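Local coordinates for protein CG4930 (Drosophila melanogaster, PDB 3ISM) that inhibits the nuclease EndoG by binding it in a complex, as an all-helical member of the Ku C-terminal-domain-like family, at residues 278-283 / 290-295; 322-325 / 331-334; 341-344 / 350-353. The protein carries 1 engineered substitution. One frame throughout, in Å; residues are numbered along the deposited sequence.

In the C-terminal half of this inhibitor, three contacts in series pass from a helix pair to the end of the modelled chain. Contact 1 pairs helices 267-287 and 290-305. Contact 2 lies in the loop between helices 309-317 and 340-343, and contact 3 joins helix 340-343 to the last modelled residues. The centres of contacts 1 and 2 are about 11 Å apart. Those of contacts 2 and 3 are about 13 Å apart, and those of contacts 1 and 3 about 17 Å. Segment 322-325 touches both contact 1 and contact 3, linking the helix pair to helix 340-343, against which the last residues pack, while segment 331-334 meets the nuclease.

Contact 1: residues 278-283 / 290-295; sequences QEYKGD and DDYNSW
Tyr280 and Tyr292 bring their rings together at the centre of this helix pair, CE2 of Tyr280 lying 3.3 Å from CD1 of Tyr292. The side chains run past one another in opposite directions, with ring planes at 54°, and CD2 of Tyr280 comes in at the rim of the Tyr292 ring, in its plane. One face of that ring receives Lys281: its CG sits 4.2 Å from the ring centroid in a CH-pi contact, and the chain crosses the tyrosine at about a right angle. Trp295 closes the group more loosely, its CZ3 meeting the edge of Tyr280 at CE2, 4.2 Å away.

The polar ends are held further out. Lys281 has CG anti to the backbone N (chi1 -180°) and an extended chain beyond it, which carries NZ past the ring to the backbone oxygens of Glu320 and Gly322, and Tyr292 OH bonds to Leu321 O. Tyr280 OH pairs with Arg253 NH1. The aromatic group is thus pinned to the loop on one hand and to helix 238-261 on the other.

The N-to-C directions of segments 278-283 and 290-295 differ by 135°, and their axes approach to 10.3 Å, while Ala249 and Ala252 of helix 238-261 pack against Tyr280.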
ATOM      1  N   GLN C 278      -6.490  -2.040 -40.717  1.00 35.63           N
ATOM      2  CA  GLN C 278      -6.610  -2.879 -39.526  1.00 35.78           C
ATOM      3  C   GLN C 278      -5.736  -2.359 -38.379  1.00 35.63           C
ATOM      4  O   GLN C 278      -6.167  -2.348 -37.220  1.00 35.63           O
ATOM      5  CB  GLN C 278      -6.288  -4.343 -39.843  1.00 35.71           C
ATOM      6  CG  GLN C 278      -6.716  -5.317 -38.740  1.00 36.23           C
ATOM      7  CD  GLN C 278      -6.501  -6.774 -39.103  1.00 36.33           C
ATOM      8  OE1 GLN C 278      -5.625  -7.110 -39.903  1.00 37.07           O
ATOM      9  NE2 GLN C 278      -7.300  -7.654 -38.503  1.00 37.66           N
ATOM     10  N   GLU C 279      -4.523  -1.916 -38.710  1.00 35.51           N
ATOM     11  CA  GLU C 279      -3.639  -1.391 -37.683  0.50 35.62           C
ATOM     12  C   GLU C 279      -3.985   0.039 -37.265  1.00 35.63           C
ATOM     13  O   GLU C 279      -3.897   0.376 -36.079  1.00 35.33           O
ATOM     14  CB  GLU C 279      -2.164  -1.560 -38.058  0.50 35.65           C
ATOM     15  CG  GLU C 279      -1.702  -3.029 -38.101  0.50 35.68           C
ATOM     16  CD  GLU C 279      -2.423  -3.933 -37.102  0.50 35.47           C
ATOM     17  OE1 GLU C 279      -2.447  -3.613 -35.889  0.50 35.44           O
ATOM     18  OE2 GLU C 279      -2.958  -4.976 -37.537  0.50 34.75           O
ATOM     19  N   TYR C 280      -4.418   0.863 -38.217  1.00 35.83           N
ATOM     20  CA  TYR C 280      -4.907   2.191 -37.878  1.00 35.82           C
ATOM     21  C   TYR C 280      -6.143   2.085 -36.972  1.00 36.00           C
ATOM     22  O   TYR C 280      -6.241   2.816 -35.985  1.00 36.37           O
ATOM     23  CB  TYR C 280      -5.173   3.033 -39.128  1.00 35.77           C
ATOM     24  CG  TYR C 280      -6.013   4.262 -38.872  1.00 35.63           C
ATOM     25  CD1 TYR C 280      -5.649   5.202 -37.903  1.00 35.44           C
ATOM     26  CD2 TYR C 280      -7.168   4.490 -39.601  1.00 35.49           C
ATOM     27  CE1 TYR C 280      -6.437   6.316 -37.661  1.00 35.47           C
ATOM     28  CE2 TYR C 280      -7.950   5.609 -39.375  1.00 35.38           C
ATOM     29  CZ  TYR C 280      -7.583   6.515 -38.407  1.00 35.55           C
ATOM     30  OH  TYR C 280      -8.373   7.617 -38.193  1.00 35.94           O
ATOM     31  N   LYS C 281      -7.053   1.157 -37.270  1.00 35.90           N
ATOM     32  CA  LYS C 281      -8.208   0.923 -36.390  1.00 35.91           C
ATOM     33  C   LYS C 281      -7.778   0.534 -34.967  1.00 35.75           C
ATOM     34  O   LYS C 281      -8.277   1.099 -33.987  1.00 35.79           O
ATOM     35  CB  LYS C 281      -9.202  -0.112 -36.967  1.00 35.94           C
ATOM     36  CG  LYS C 281     -10.405  -0.347 -36.037  1.00 36.34           C
ATOM     37  CD  LYS C 281     -11.408  -1.368 -36.536  1.00 36.16           C
ATOM     38  CE  LYS C 281     -12.370  -1.737 -35.411  1.00 36.13           C
ATOM     39  NZ  LYS C 281     -13.586  -2.453 -35.907  1.00 36.74           N
ATOM     40  N   GLY C 282      -6.840  -0.409 -34.861  1.00 35.36           N
ATOM     41  CA  GLY C 282      -6.331  -0.844 -33.563  1.00 34.78           C
ATOM     42  C   GLY C 282      -5.804   0.296 -32.710  1.00 34.47           C
ATOM     43  O   GLY C 282      -6.134   0.397 -31.520  1.00 34.84           O
ATOM     44  N   ASP C 283      -4.987   1.160 -33.315  1.00 33.50           N
ATOM     45  CA  ASP C 283      -4.442   2.328 -32.614  1.00 32.35           C
ATOM     46  C   ASP C 283      -5.522   3.346 -32.273  1.00 31.64           C
ATOM     47  O   ASP C 283      -5.484   3.944 -31.194  1.00 31.39           O
ATOM     48  CB  ASP C 283      -3.332   2.993 -33.432  1.00 32.43           C
ATOM     49  CG  ASP C 283      -2.000   2.286 -33.289  1.00 32.77           C
ATOM     50  OD1 ASP C 283      -1.644   1.903 -32.148  1.00 32.75           O
ATOM     51  OD2 ASP C 283      -1.308   2.122 -34.316  1.00 33.16           O
ATOM     52  N   ASP C 290     -13.246   8.170 -32.224  1.00 31.52           N
ATOM     53  CA  ASP C 290     -14.336   9.041 -32.696  1.00 32.06           C
ATOM     54  C   ASP C 290     -14.182   9.532 -34.152  1.00 32.05           C
ATOM     55  O   ASP C 290     -15.172   9.587 -34.896  1.00 32.25           O
ATOM     56  CB  ASP C 290     -14.534  10.237 -31.753  1.00 32.10           C
ATOM     57  CG  ASP C 290     -15.870  10.937 -31.977  1.00 32.78           C
ATOM     58  OD1 ASP C 290     -16.925  10.263 -31.895  1.00 33.07           O
ATOM     59  OD2 ASP C 290     -15.868  12.159 -32.235  1.00 32.80           O
ATOM     60  N   ASP C 291     -12.958   9.896 -34.542  1.00 31.90           N
ATOM     61  CA  ASP C 291     -12.655  10.259 -35.933  1.00 31.78           C
ATOM     62  C   ASP C 291     -12.817   9.051 -36.848  1.00 31.63           C
ATOM     63  O   ASP C 291     -13.372   9.149 -37.948  1.00 31.43           O
ATOM     64  CB  ASP C 291     -11.222  10.779 -36.064  1.00 31.89           C
ATOM     65  CG  ASP C 291     -10.987  12.075 -35.306  1.00 32.92           C
ATOM     66  OD1 ASP C 291     -11.911  12.578 -34.625  1.00 33.54           O
ATOM     67  OD2 ASP C 291      -9.857  12.595 -35.390  1.00 34.16           O
ATOM     68  N   TYR C 292     -12.320   7.910 -36.383  1.00 31.20           N
ATOM     69  CA  TYR C 292     -12.415   6.677 -37.133  1.00 31.33           C
ATOM     70  C   TYR C 292     -13.875   6.303 -37.379  1.00 31.68           C
ATOM     71  O   TYR C 292     -14.242   5.929 -38.492  1.00 31.74           O
ATOM     72  CB  TYR C 292     -11.705   5.543 -36.391  1.00 31.09           C
ATOM     73  CG  TYR C 292     -11.600   4.293 -37.215  1.00 30.18           C
ATOM     74  CD1 TYR C 292     -10.450   4.021 -37.928  1.00 29.60           C
ATOM     75  CD2 TYR C 292     -12.662   3.388 -37.298  1.00 29.10           C
ATOM     76  CE1 TYR C 292     -10.344   2.892 -38.705  1.00 30.64           C
ATOM     77  CE2 TYR C 292     -12.567   2.246 -38.062  1.00 29.07           C
ATOM     78  CZ  TYR C 292     -11.405   2.006 -38.772  1.00 29.90           C
ATOM     79  OH  TYR C 292     -11.281   0.876 -39.544  1.00 30.01           O
ATOM     80  N   ASN C 293     -14.701   6.423 -36.339  1.00 32.08           N
ATOM     81  CA  ASN C 293     -16.110   6.031 -36.406  1.00 32.57           C
ATOM     82  C   ASN C 293     -16.959   6.886 -37.347  1.00 32.68           C
ATOM     83  O   ASN C 293     -17.951   6.413 -37.901  1.00 32.84           O
ATOM     84  CB  ASN C 293     -16.725   6.007 -35.005  1.00 32.80           C
ATOM     85  CG  ASN C 293     -16.228   4.837 -34.177  1.00 33.23           C
ATOM     86  OD1 ASN C 293     -15.579   3.927 -34.699  1.00 34.01           O
ATOM     87  ND2 ASN C 293     -16.519   4.860 -32.877  1.00 32.97           N
ATOM     88  N   SER C 294     -16.560   8.139 -37.527  1.00 32.66           N
ATOM     89  CA  SER C 294     -17.217   9.011 -38.482  1.00 32.78           C
ATOM     90  C   SER C 294     -16.747   8.688 -39.900  1.00 32.45           C
ATOM     91  O   SER C 294     -17.567   8.468 -40.798  1.00 32.59           O
ATOM     92  CB  SER C 294     -16.938  10.475 -38.138  1.00 32.78           C
ATOM     93  OG  SER C 294     -16.897  10.647 -36.731  1.00 33.88           O
ATOM     94  N   TRP C 295     -15.427   8.643 -40.081  1.00 31.97           N
ATOM     95  CA  TRP C 295     -14.795   8.505 -41.400  1.00 31.32           C
ATOM     96  C   TRP C 295     -14.999   7.132 -42.030  1.00 31.10           C
ATOM     97  O   TRP C 295     -15.128   7.028 -43.254  1.00 30.42           O
ATOM     98  CB  TRP C 295     -13.297   8.826 -41.297  1.00 31.28           C
ATOM     99  CG  TRP C 295     -12.438   8.473 -42.501  1.00 31.21           C
ATOM    100  CD1 TRP C 295     -12.184   9.259 -43.589  1.00 30.71           C
ATOM    101  CD2 TRP C 295     -11.687   7.263 -42.701  1.00 31.19           C
ATOM    102  NE1 TRP C 295     -11.334   8.615 -44.456  1.00 30.58           N
ATOM    103  CE2 TRP C 295     -11.017   7.386 -43.940  1.00 30.49           C
ATOM    104  CE3 TRP C 295     -11.521   6.086 -41.957  1.00 30.86           C
ATOM    105  CZ2 TRP C 295     -10.193   6.378 -44.453  1.00 30.33           C
ATOM    106  CZ3 TRP C 295     -10.701   5.083 -42.468  1.00 30.64           C
ATOM    107  CH2 TRP C 295     -10.045   5.238 -43.701  1.00 30.79           C
TER

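Contact 2: residues 322-325 / 331-334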
ATOM      1  N   GLY C 322     -15.190  -2.131 -39.261  1.00 30.34           N
ATOM      2  CA  GLY C 322     -16.195  -1.110 -39.025  1.00 30.61           C
ATOM      3  C   GLY C 322     -15.873  -0.272 -37.811  1.00 30.78           C
ATOM      4  O   GLY C 322     -14.733  -0.281 -37.339  1.00 30.89           O
ATOM      5  N   PRO C 323     -16.875   0.471 -37.310  1.00 30.81           N
ATOM      6  CA  PRO C 323     -16.741   1.294 -36.119  1.00 30.95           C
ATOM      7  C   PRO C 323     -16.103   0.535 -34.962  1.00 30.97           C
ATOM      8  O   PRO C 323     -16.327  -0.675 -34.810  1.00 31.06           O
ATOM      9  CB  PRO C 323     -18.191   1.661 -35.787  1.00 30.99           C
ATOM     10  CG  PRO C 323     -18.863   1.706 -37.119  1.00 30.93           C
ATOM     11  CD  PRO C 323     -18.228   0.572 -37.893  1.00 31.11           C
ATOM     12  N   SER C 324     -15.282   1.233 -34.180  1.00 30.81           N
ATOM     13  CA  SER C 324     -14.687   0.640 -32.981  1.00 30.68           C
ATOM     14  C   SER C 324     -15.765   0.380 -31.933  1.00 30.34           C
ATOM     15  O   SER C 324     -16.712   1.166 -31.818  1.00 30.36           O
ATOM     16  CB  SER C 324     -13.622   1.564 -32.415  1.00 30.60           C
ATOM     17  OG  SER C 324     -12.908   0.936 -31.369  1.00 31.82           O
ATOM     18  N   CYS C 325     -15.618  -0.714 -31.177  1.00 30.16           N
ATOM     19  CA  CYS C 325     -16.609  -1.081 -30.159  0.50 29.64           C
ATOM     20  C   CYS C 325     -16.019  -1.909 -29.009  1.00 30.01           C
ATOM     21  O   CYS C 325     -14.795  -2.098 -28.931  1.00 30.12           O
ATOM     22  CB  CYS C 325     -17.818  -1.783 -30.801  0.50 29.70           C
ATOM     23  SG  CYS C 325     -17.504  -3.439 -31.390  0.50 27.18           S
ATOM     24  N   TYR C 331     -12.930   1.981 -24.738  1.00 26.03           N
ATOM     25  CA  TYR C 331     -13.865   3.108 -24.798  1.00 25.89           C
ATOM     26  C   TYR C 331     -15.312   2.651 -24.638  1.00 26.19           C
ATOM     27  O   TYR C 331     -16.215   3.488 -24.517  1.00 25.81           O
ATOM     28  CB  TYR C 331     -13.720   3.861 -26.117  1.00 25.91           C
ATOM     29  CG  TYR C 331     -12.646   4.903 -26.103  1.00 24.90           C
ATOM     30  CD1 TYR C 331     -12.950   6.223 -25.815  1.00 25.18           C
ATOM     31  CD2 TYR C 331     -11.322   4.571 -26.380  1.00 24.98           C
ATOM     32  CE1 TYR C 331     -11.962   7.201 -25.799  1.00 25.70           C
ATOM     33  CE2 TYR C 331     -10.324   5.540 -26.374  1.00 25.02           C
ATOM     34  CZ  TYR C 331     -10.652   6.847 -26.079  1.00 25.43           C
ATOM     35  OH  TYR C 331      -9.679   7.811 -26.066  1.00 26.23           O
ATOM     36  N   TYR C 332     -15.521   1.329 -24.631  1.00 26.22           N
ATOM     37  CA  TYR C 332     -16.853   0.744 -24.612  1.00 27.29           C
ATOM     38  C   TYR C 332     -17.027  -0.438 -23.638  1.00 27.54           C
ATOM     39  O   TYR C 332     -16.047  -1.062 -23.220  1.00 27.83           O
ATOM     40  CB  TYR C 332     -17.223   0.288 -26.027  1.00 27.69           C
ATOM     41  CG  TYR C 332     -16.933   1.315 -27.095  1.00 28.90           C
ATOM     42  CD1 TYR C 332     -15.752   1.264 -27.841  1.00 29.05           C
ATOM     43  CD2 TYR C 332     -17.821   2.361 -27.336  1.00 29.56           C
ATOM     44  CE1 TYR C 332     -15.486   2.198 -28.831  1.00 29.21           C
ATOM     45  CE2 TYR C 332     -17.557   3.309 -28.320  1.00 30.20           C
ATOM     46  CZ  TYR C 332     -16.389   3.224 -29.059  1.00 29.10           C
ATOM     47  OH  TYR C 332     -16.127   4.171 -30.022  1.00 28.95           O
ATOM     48  N   ASP C 333     -18.279  -0.736 -23.287  1.00 27.57           N
ATOM     49  CA  ASP C 333     -18.623  -1.947 -22.530  1.00 27.78           C
ATOM     50  C   ASP C 333     -19.917  -2.619 -23.023  1.00 28.19           C
ATOM     51  O   ASP C 333     -20.460  -2.236 -24.056  1.00 28.29           O
ATOM     52  CB  ASP C 333     -18.695  -1.653 -21.023  1.00 27.66           C
ATOM     53  CG  ASP C 333     -19.702  -0.556 -20.666  1.00 27.64           C
ATOM     54  OD1 ASP C 333     -20.748  -0.409 -21.348  1.00 25.52           O
ATOM     55  OD2 ASP C 333     -19.433   0.161 -19.672  1.00 28.06           O
ATOM     56  N   ASN C 334     -20.403  -3.598 -22.262  1.00 28.61           N
ATOM     57  CA  ASN C 334     -21.613  -4.367 -22.578  1.00 29.43           C
ATOM     58  C   ASN C 334     -22.864  -3.599 -23.001  1.00 29.39           C
ATOM     59  O   ASN C 334     -23.477  -3.932 -24.011  1.00 29.46           O
ATOM     60  CB  ASN C 334     -21.984  -5.276 -21.399  1.00 29.64           C
ATOM     61  CG  ASN C 334     -21.357  -6.638 -21.501  1.00 30.97           C
ATOM     62  OD1 ASN C 334     -20.575  -6.901 -22.419  1.00 32.55           O
ATOM     63  ND2 ASN C 334     -21.690  -7.522 -20.557  1.00 31.25           N
TER
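Ser324 and Cys325 meet Tyr332 almost entirely through main-chain atoms, and van der Waals contact is what joins the two loop segments. CE1 of Tyr332 approaches the carbonyl oxygen of Ser324 at 3.4 Å, and CD1 of Tyr332 lies equally close to the carbonyl carbon of Cys325, both oblique to the ring. The ring therefore lies alongside the peptide link between these residues. With CG of Tyr332 anti to its own carbonyl carbon (chi1 -47°), the side chain reaches toward segment 322-325, and CB of the preceding Tyr331 rests 3.6 Å above one face of the ring, near the rim. The side chain of Ser324 adds a lighter touch, OG being 3.8 Å from CE1 of Tyr332.

Polar bonds act from outside the pair. The carboxylate of Asp328 takes Ser324 OG and Cys325 N, one on each oxygen, which fixes the backbone that the ring lies against. Tyr332 OH has a weak hydrogen bond with Asn293 ND2. A serine in place of Tyr332 would probably leave a gap beside the Ser324-Cys325 peptide and Asn293 ND2 without this weak partner.

The arrangement belongs to a folded-back loop at a protein-protein interface: Arg70 of the CG8862 chain packs on Tyr332 and bonds to Tyr331 O, and a bound magnesium ion lies about 9 Å from the Tyr332 side chain.

Contact 3: residues 341-344 / 350-353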
ATOM      1  N   GLU C 341     -25.518  -2.277 -37.920  1.00 33.06           N
ATOM      2  CA  GLU C 341     -26.097  -1.541 -39.051  1.00 33.09           C
ATOM      3  C   GLU C 341     -25.075  -1.122 -40.112  1.00 32.70           C
ATOM      4  O   GLU C 341     -25.405  -1.068 -41.301  1.00 32.59           O
ATOM      5  CB  GLU C 341     -26.879  -0.302 -38.562  1.00 33.29           C
ATOM      6  CG  GLU C 341     -27.603  -0.445 -37.202  1.00 34.14           C
ATOM      7  CD  GLU C 341     -26.661  -0.307 -35.987  1.00 35.74           C
ATOM      8  OE1 GLU C 341     -25.715   0.519 -36.027  1.00 35.45           O
ATOM      9  OE2 GLU C 341     -26.871  -1.028 -34.985  1.00 36.15           O
ATOM     10  N   PHE C 342     -23.849  -0.813 -39.676  1.00 32.28           N
ATOM     11  CA  PHE C 342     -22.757  -0.415 -40.581  1.00 31.95           C
ATOM     12  C   PHE C 342     -22.465  -1.470 -41.654  1.00 31.95           C
ATOM     13  O   PHE C 342     -22.224  -1.136 -42.817  1.00 31.84           O
ATOM     14  CB  PHE C 342     -21.470  -0.108 -39.791  1.00 31.91           C
ATOM     15  CG  PHE C 342     -20.234   0.008 -40.658  1.00 31.45           C
ATOM     16  CD1 PHE C 342     -19.913   1.210 -41.268  1.00 30.70           C
ATOM     17  CD2 PHE C 342     -19.403  -1.090 -40.868  1.00 30.98           C
ATOM     18  CE1 PHE C 342     -18.792   1.321 -42.069  1.00 30.35           C
ATOM     19  CE2 PHE C 342     -18.287  -0.989 -41.671  1.00 31.00           C
ATOM     20  CZ  PHE C 342     -17.978   0.227 -42.274  1.00 31.03           C
ATOM     21  N   TYR C 343     -22.483  -2.737 -41.246  1.00 31.85           N
ATOM     22  CA  TYR C 343     -22.136  -3.849 -42.121  1.00 31.99           C
ATOM     23  C   TYR C 343     -23.308  -4.302 -42.983  1.00 31.97           C
ATOM     24  O   TYR C 343     -23.108  -4.993 -43.981  1.00 31.82           O
ATOM     25  CB  TYR C 343     -21.635  -5.040 -41.300  1.00 31.84           C
ATOM     26  CG  TYR C 343     -20.404  -4.753 -40.485  1.00 32.13           C
ATOM     27  CD1 TYR C 343     -20.509  -4.325 -39.164  1.00 31.14           C
ATOM     28  CD2 TYR C 343     -19.131  -4.901 -41.033  1.00 32.41           C
ATOM     29  CE1 TYR C 343     -19.391  -4.058 -38.413  1.00 31.97           C
ATOM     30  CE2 TYR C 343     -17.994  -4.622 -40.285  1.00 31.70           C
ATOM     31  CZ  TYR C 343     -18.135  -4.205 -38.971  1.00 31.88           C
ATOM     32  OH  TYR C 343     -17.023  -3.937 -38.200  1.00 31.74           O
ATOM     33  N   GLU C 344     -24.522  -3.921 -42.592  1.00 32.18           N
ATOM     34  CA  GLU C 344     -25.738  -4.365 -43.282  1.00 32.64           C
ATOM     35  C   GLU C 344     -25.974  -3.640 -44.617  1.00 32.76           C
ATOM     36  O   GLU C 344     -26.980  -2.948 -44.800  1.00 32.62           O
ATOM     37  CB  GLU C 344     -26.958  -4.270 -42.352  1.00 32.77           C
ATOM     38  CG  GLU C 344     -27.073  -5.442 -41.365  1.00 33.22           C
ATOM     39  CD  GLU C 344     -27.935  -5.131 -40.152  1.00 33.75           C
ATOM     40  OE1 GLU C 344     -28.929  -4.394 -40.296  1.00 33.91           O
ATOM     41  OE2 GLU C 344     -27.615  -5.623 -39.047  1.00 34.52           O
ATOM     42  N   ALA C 350     -22.920  -8.075 -40.170  1.00 35.69           N
ATOM     43  CA  ALA C 350     -21.803  -7.959 -39.244  1.00 35.89           C
ATOM     44  C   ALA C 350     -21.225  -9.339 -38.946  1.00 36.35           C
ATOM     45  O   ALA C 350     -21.977 -10.284 -38.683  1.00 36.05           O
ATOM     46  CB  ALA C 350     -22.257  -7.282 -37.960  1.00 35.76           C
ATOM     47  N   PRO C 351     -19.884  -9.467 -39.015  1.00 36.80           N
ATOM     48  CA  PRO C 351     -19.156 -10.699 -38.695  1.00 37.32           C
ATOM     49  C   PRO C 351     -19.320 -11.210 -37.254  1.00 37.79           C
ATOM     50  O   PRO C 351     -18.779 -12.269 -36.927  1.00 37.78           O
ATOM     51  CB  PRO C 351     -17.692 -10.308 -38.942  1.00 37.26           C
ATOM     52  CG  PRO C 351     -17.673  -8.824 -38.810  1.00 37.14           C
ATOM     53  CD  PRO C 351     -18.958  -8.408 -39.450  1.00 36.88           C
ATOM     54  N   PHE C 352     -20.054 -10.482 -36.411  1.00 38.26           N
ATOM     55  CA  PHE C 352     -20.245 -10.895 -35.016  1.00 38.96           C
ATOM     56  C   PHE C 352     -21.677 -11.259 -34.608  1.00 39.28           C
ATOM     57  O   PHE C 352     -22.635 -10.578 -34.984  1.00 39.10           O
ATOM     58  CB  PHE C 352     -19.630  -9.891 -34.016  1.00 39.12           C
ATOM     59  CG  PHE C 352     -19.861  -8.437 -34.358  1.00 39.37           C
ATOM     60  CD1 PHE C 352     -18.878  -7.700 -35.013  1.00 39.49           C
ATOM     61  CD2 PHE C 352     -21.048  -7.799 -34.007  1.00 40.12           C
ATOM     62  CE1 PHE C 352     -19.078  -6.355 -35.327  1.00 39.65           C
ATOM     63  CE2 PHE C 352     -21.255  -6.447 -34.322  1.00 40.30           C
ATOM     64  CZ  PHE C 352     -20.267  -5.731 -34.980  1.00 39.52           C
ATOM     65  N   GLU C 353     -21.778 -12.351 -33.843  1.00 39.80           N
ATOM     66  CA  GLU C 353     -23.018 -12.850 -33.220  1.00 40.37           C
ATOM     67  C   GLU C 353     -24.081 -13.348 -34.202  1.00 40.36           C
ATOM     68  O   GLU C 353     -24.861 -12.569 -34.756  1.00 40.44           O
ATOM     69  CB  GLU C 353     -23.597 -11.828 -32.227  1.00 40.34           C
ATOM     70  CG  GLU C 353     -22.748 -11.613 -30.980  1.00 40.91           C
ATOM     71  CD  GLU C 353     -23.078 -10.317 -30.255  1.00 41.00           C
ATOM     72  OE1 GLU C 353     -24.179  -9.764 -30.484  1.00 41.81           O
ATOM     73  OE2 GLU C 353     -22.235  -9.846 -29.458  1.00 41.16           O
TER
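Tyr343, on the short helix 340-343, and Ala350, on the returning loop, bring their CA atoms to within 5.0 Å, so the chain doubles back on itself after only a few residues. At this separation CB of Tyr343 packs on the backbone N of Ala350, 3.5 Å away, and the tyrosine ring extends along the loop to meet three residues in succession.

Ala350 comes first, its CB 3.6 Å from CD1 of Tyr343. Pro351 is next: its CD stands over a face of the tyrosine ring in a CH-pi contact, 4.0 Å from the centroid and 14° off the normal. The opposite face is taken by Phe342, whose CD2 lies over the ring centre, so Tyr343 is sandwiched between its chain neighbour and the proline. Phe352 arrives last. Its CE1 is 3.9 Å from CE1 of Tyr343, and the two ring planes stand at 88°. A chi1 of 42° places the Phe352 ring between its backbone N and carbonyl carbon and turns it back toward the tyrosine, with CB of Ala350 against one of its faces.

The phenol oxygen is held beyond this apolar group, where Tyr343 OH bonds to Gly322 N. The Phe342 ring in turn packs edge-to-face with Phe297 and meets Trp312, and Phe352 meets Phe340.

No other chain of the assembly touches either segment. Aromatic and proline side chains pack together here, where the C-terminal tail turns back on the final short helix of the all-helical domain.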